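Local coordinates for protein PT26-6P (Thermococcus sp., PDB 2WB7) that is of unknown function but is encoded by a euryarchaeal mobile genetic element and combines immunoglobulin-like domains with a helical domain, at residues A[59-67]-A[258-266]. Numbering follows the deposited sequence.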
loop_
_atom_site.group_PDB
_atom_site.type_symbol
_atom_site.label_atom_id
_atom_site.label_comp_id
_atom_site.label_asym_id
_atom_site.label_seq_id
_atom_site.Cartn_x
_atom_site.Cartn_y
_atom_site.Cartn_z
ATOM N N GLY A 59 15.010 3.037 -9.503
ATOM C CA GLY A 59 14.213 3.367 -10.672
ATOM C C GLY A 59 12.782 3.652 -10.255
ATOM O O GLY A 59 12.098 4.477 -10.860
ATOM N N LEU A 60 12.331 2.971 -9.207
ATOM C CA LEU A 60 11.016 3.222 -8.640
ATOM C C LEU A 60 11.072 3.543 -7.133
ATOM O O LEU A 60 11.635 2.782 -6.330
ATOM C CB LEU A 60 10.125 2.010 -8.876
ATOM C CG LEU A 60 8.699 2.190 -8.366
ATOM C CD1 LEU A 60 7.825 2.775 -9.483
ATOM C CD2 LEU A 60 8.130 0.855 -7.821
ATOM N N ILE A 61 10.500 4.683 -6.760
ATOM C CA ILE A 61 10.277 5.025 -5.358
ATOM C C ILE A 61 8.773 5.129 -5.182
ATOM O O ILE A 61 8.108 5.861 -5.913
ATOM C CB ILE A 61 10.885 6.388 -4.998
ATOM C CG1 ILE A 61 12.359 6.441 -5.390
ATOM C CG2 ILE A 61 10.706 6.703 -3.510
ATOM C CD1 ILE A 61 13.031 7.766 -5.037
ATOM N N TYR A 62 8.219 4.381 -4.242
ATOM C CA TYR A 62 6.798 4.498 -4.008
ATOM C C TYR A 62 6.523 5.582 -2.969
ATOM O O TYR A 62 7.102 5.577 -1.880
ATOM C CB TYR A 62 6.187 3.163 -3.588
ATOM C CG TYR A 62 4.698 3.267 -3.358
ATOM C CD1 TYR A 62 3.786 2.808 -4.317
ATOM C CD2 TYR A 62 4.193 3.849 -2.197
ATOM C CE1 TYR A 62 2.407 2.916 -4.115
ATOM C CE2 TYR A 62 2.822 3.970 -1.988
ATOM C CZ TYR A 62 1.936 3.502 -2.947
ATOM O OH TYR A 62 0.582 3.621 -2.726
ATOM N N GLY A 63 5.663 6.531 -3.332
ATOM C CA GLY A 63 5.187 7.560 -2.404
ATOM C C GLY A 63 6.260 8.317 -1.642
ATOM O O GLY A 63 7.186 8.856 -2.229
ATOM N N PHE A 64 6.142 8.354 -0.321
ATOM C CA PHE A 64 7.035 9.174 0.476
ATOM C C PHE A 64 8.112 8.351 1.158
ATOM O O PHE A 64 8.407 8.575 2.330
ATOM C CB PHE A 64 6.246 9.945 1.535
ATOM C CG PHE A 64 5.241 10.906 0.966
ATOM C CD1 PHE A 64 5.632 12.162 0.551
ATOM C CD2 PHE A 64 3.898 10.560 0.860
ATOM C CE1 PHE A 64 4.716 13.049 0.034
ATOM C CE2 PHE A 64 2.982 11.442 0.331
ATOM C CZ PHE A 64 3.392 12.688 -0.078
ATOM N N SER A 65 8.711 7.407 0.439
ATOM C CA SER A 65 9.754 6.572 1.038
ATOM C C SER A 65 11.138 7.216 1.014
ATOM O O SER A 65 11.426 8.123 0.237
ATOM C CB SER A 65 9.836 5.215 0.358
ATOM O OG SER A 65 8.572 4.812 -0.096
ATOM N N ALA A 66 11.990 6.735 1.903
ATOM C CA ALA A 66 13.383 7.096 1.909
ATOM C C ALA A 66 14.055 6.113 0.956
ATOM O O ALA A 66 13.535 5.025 0.729
ATOM C CB ALA A 66 13.935 6.966 3.311
ATOM N N PHE A 67 15.186 6.479 0.375
ATOM C CA PHE A 67 15.772 5.614 -0.644
ATOM C C PHE A 67 17.271 5.742 -0.665
ATOM O O PHE A 67 17.807 6.795 -0.333
ATOM C CB PHE A 67 15.197 5.957 -2.016
ATOM C CG PHE A 67 15.271 7.411 -2.344
ATOM C CD1 PHE A 67 16.397 7.945 -2.945
ATOM C CD2 PHE A 67 14.223 8.251 -2.041
ATOM C CE1 PHE A 67 16.465 9.300 -3.247
ATOM C CE2 PHE A 67 14.280 9.600 -2.335
ATOM C CZ PHE A 67 15.402 10.127 -2.937
ATOM N N LYS A 258 -5.221 -0.335 0.733
ATOM C CA LYS A 258 -4.865 0.910 0.086
ATOM C C LYS A 258 -3.690 1.502 0.878
ATOM O O LYS A 258 -3.751 1.593 2.097
ATOM C CB LYS A 258 -6.059 1.850 0.135
ATOM C CG LYS A 258 -6.126 2.863 -0.992
ATOM C CD LYS A 258 -6.925 4.095 -0.576
ATOM C CE LYS A 258 -7.999 3.781 0.487
ATOM N NZ LYS A 258 -8.708 5.029 0.996
ATOM N N TYR A 259 -2.616 1.885 0.196
ATOM C CA TYR A 259 -1.405 2.345 0.882
ATOM C C TYR A 259 -1.094 3.805 0.613
ATOM O O TYR A 259 -1.356 4.289 -0.480
ATOM C CB TYR A 259 -0.190 1.545 0.422
ATOM C CG TYR A 259 -0.210 0.077 0.747
ATOM C CD1 TYR A 259 -0.554 -0.857 -0.222
ATOM C CD2 TYR A 259 0.146 -0.379 2.011
ATOM C CE1 TYR A 259 -0.565 -2.212 0.068
ATOM C CE2 TYR A 259 0.138 -1.718 2.315
ATOM C CZ TYR A 259 -0.208 -2.636 1.338
ATOM O OH TYR A 259 -0.222 -3.984 1.623
ATOM N N ALA A 260 -0.513 4.486 1.602
ATOM C CA ALA A 260 0.104 5.790 1.403
ATOM C C ALA A 260 1.360 5.864 2.272
ATOM O O ALA A 260 1.401 5.261 3.344
ATOM C CB ALA A 260 -0.858 6.909 1.765
ATOM N N GLY A 261 2.377 6.600 1.831
ATOM C CA GLY A 261 3.589 6.728 2.633
ATOM C C GLY A 261 4.812 5.991 2.104
ATOM O O GLY A 261 5.034 5.934 0.903
ATOM N N ALA A 262 5.604 5.428 3.012
ATOM C CA ALA A 262 6.896 4.853 2.661
ATOM C C ALA A 262 6.795 3.377 2.275
ATOM O O ALA A 262 7.450 2.516 2.858
ATOM C CB ALA A 262 7.865 5.037 3.813
ATOM N N LEU A 263 5.991 3.087 1.266
ATOM C CA LEU A 263 5.714 1.700 0.926
ATOM C C LEU A 263 6.946 0.942 0.440
ATOM O O LEU A 263 7.005 -0.283 0.560
ATOM C CB LEU A 263 4.582 1.592 -0.099
ATOM C CG LEU A 263 4.064 0.176 -0.374
ATOM C CD1 LEU A 263 3.440 -0.465 0.869
ATOM C CD2 LEU A 263 3.049 0.230 -1.518
ATOM N N SER A 264 7.922 1.662 -0.109
ATOM C CA SER A 264 9.159 1.027 -0.552
ATOM C C SER A 264 10.007 0.569 0.634
ATOM O O SER A 264 10.805 -0.352 0.513
ATOM C CB SER A 264 9.960 1.992 -1.410
ATOM O OG SER A 264 9.271 2.325 -2.603
ATOM N N ASP A 265 9.841 1.219 1.778
ATOM C CA ASP A 265 10.680 0.924 2.937
ATOM C C ASP A 265 10.170 -0.267 3.744
ATOM O O ASP A 265 10.956 -1.135 4.137
ATOM C CB ASP A 265 10.796 2.146 3.842
ATOM C CG ASP A 265 11.355 3.358 3.114
ATOM O OD1 ASP A 265 11.939 3.169 2.020
ATOM O OD2 ASP A 265 11.202 4.491 3.626
ATOM N N PHE A 266 8.859 -0.295 4.000
ATOM C CA PHE A 266 8.225 -1.418 4.680
ATOM C C PHE A 266 6.764 -1.554 4.290
ATOM O O PHE A 266 6.192 -0.648 3.688
ATOM C CB PHE A 266 8.373 -1.314 6.201
ATOM C CG PHE A 266 7.686 -0.122 6.812
ATOM C CD1 PHE A 266 6.515 -0.274 7.518
ATOM C CD2 PHE A 266 8.224 1.148 6.704
ATOM C CE1 PHE A 266 5.892 0.828 8.093
ATOM C CE2 PHE A 266 7.610 2.239 7.277
ATOM C CZ PHE A 266 6.449 2.087 7.969
#
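Tyr62 lays one face of its ring over Leu263, whose CD2 stands 3.6 Å from the ring centroid and almost on the normal, a CH-pi contact. The carbonyl oxygen of Gly261 lies at the edge of the same ring, in its plane. Tyr62 reaches along 258-266 because its CG stands anti to the backbone N (chi1 -179°), which brings its OH to the carbonyl oxygen of Tyr259, although the exact place of that hydroxyl is less certain. Leu263 spans two aromatics, since its other methyl, CD1, sits over one face of the Tyr259 ring toward the rim; the Tyr259 hydroxyl is hydrogen-bonded to the carbonyl oxygen of Ile268. Cutting Tyr62 back to an alanine is likely to strip Leu263 CD2 of the face it packs against and open a gap beside the Gly261 carbonyl. Both segments are hairpin connections: a type II' beta turn, Tyr62 to Ser65, joins strands 52-62 and 66-75, and the loop from Ala262 to Asp265 joins strands 253-261 and 266-272, so the contact docks the turns of two sheets in the two immunoglobulin-like regions of the chain. Gly63 suits its turn position by its positive phi, and a side chain there would probably crowd the Gly261 carbonyl oxygen. Gly261 O takes the N-H of Phe64 (N to O 2.9 Å), the donor standing well above the carbonyl plane. Two serines exchange bonds with the opposing backbones: Ser264 OG accepts from Tyr62 N at 2.8 Å, nearly straight at 162°, while Ser65 OG receives the longer bond from Ser264 N (3.2 Å). Farther along, Asp265 OD2 uses its syn lone pair to take the N-H of Ala66 (N to OD2 2.9 Å), and the Asp265 side chain also touches Phe295 and Ile373.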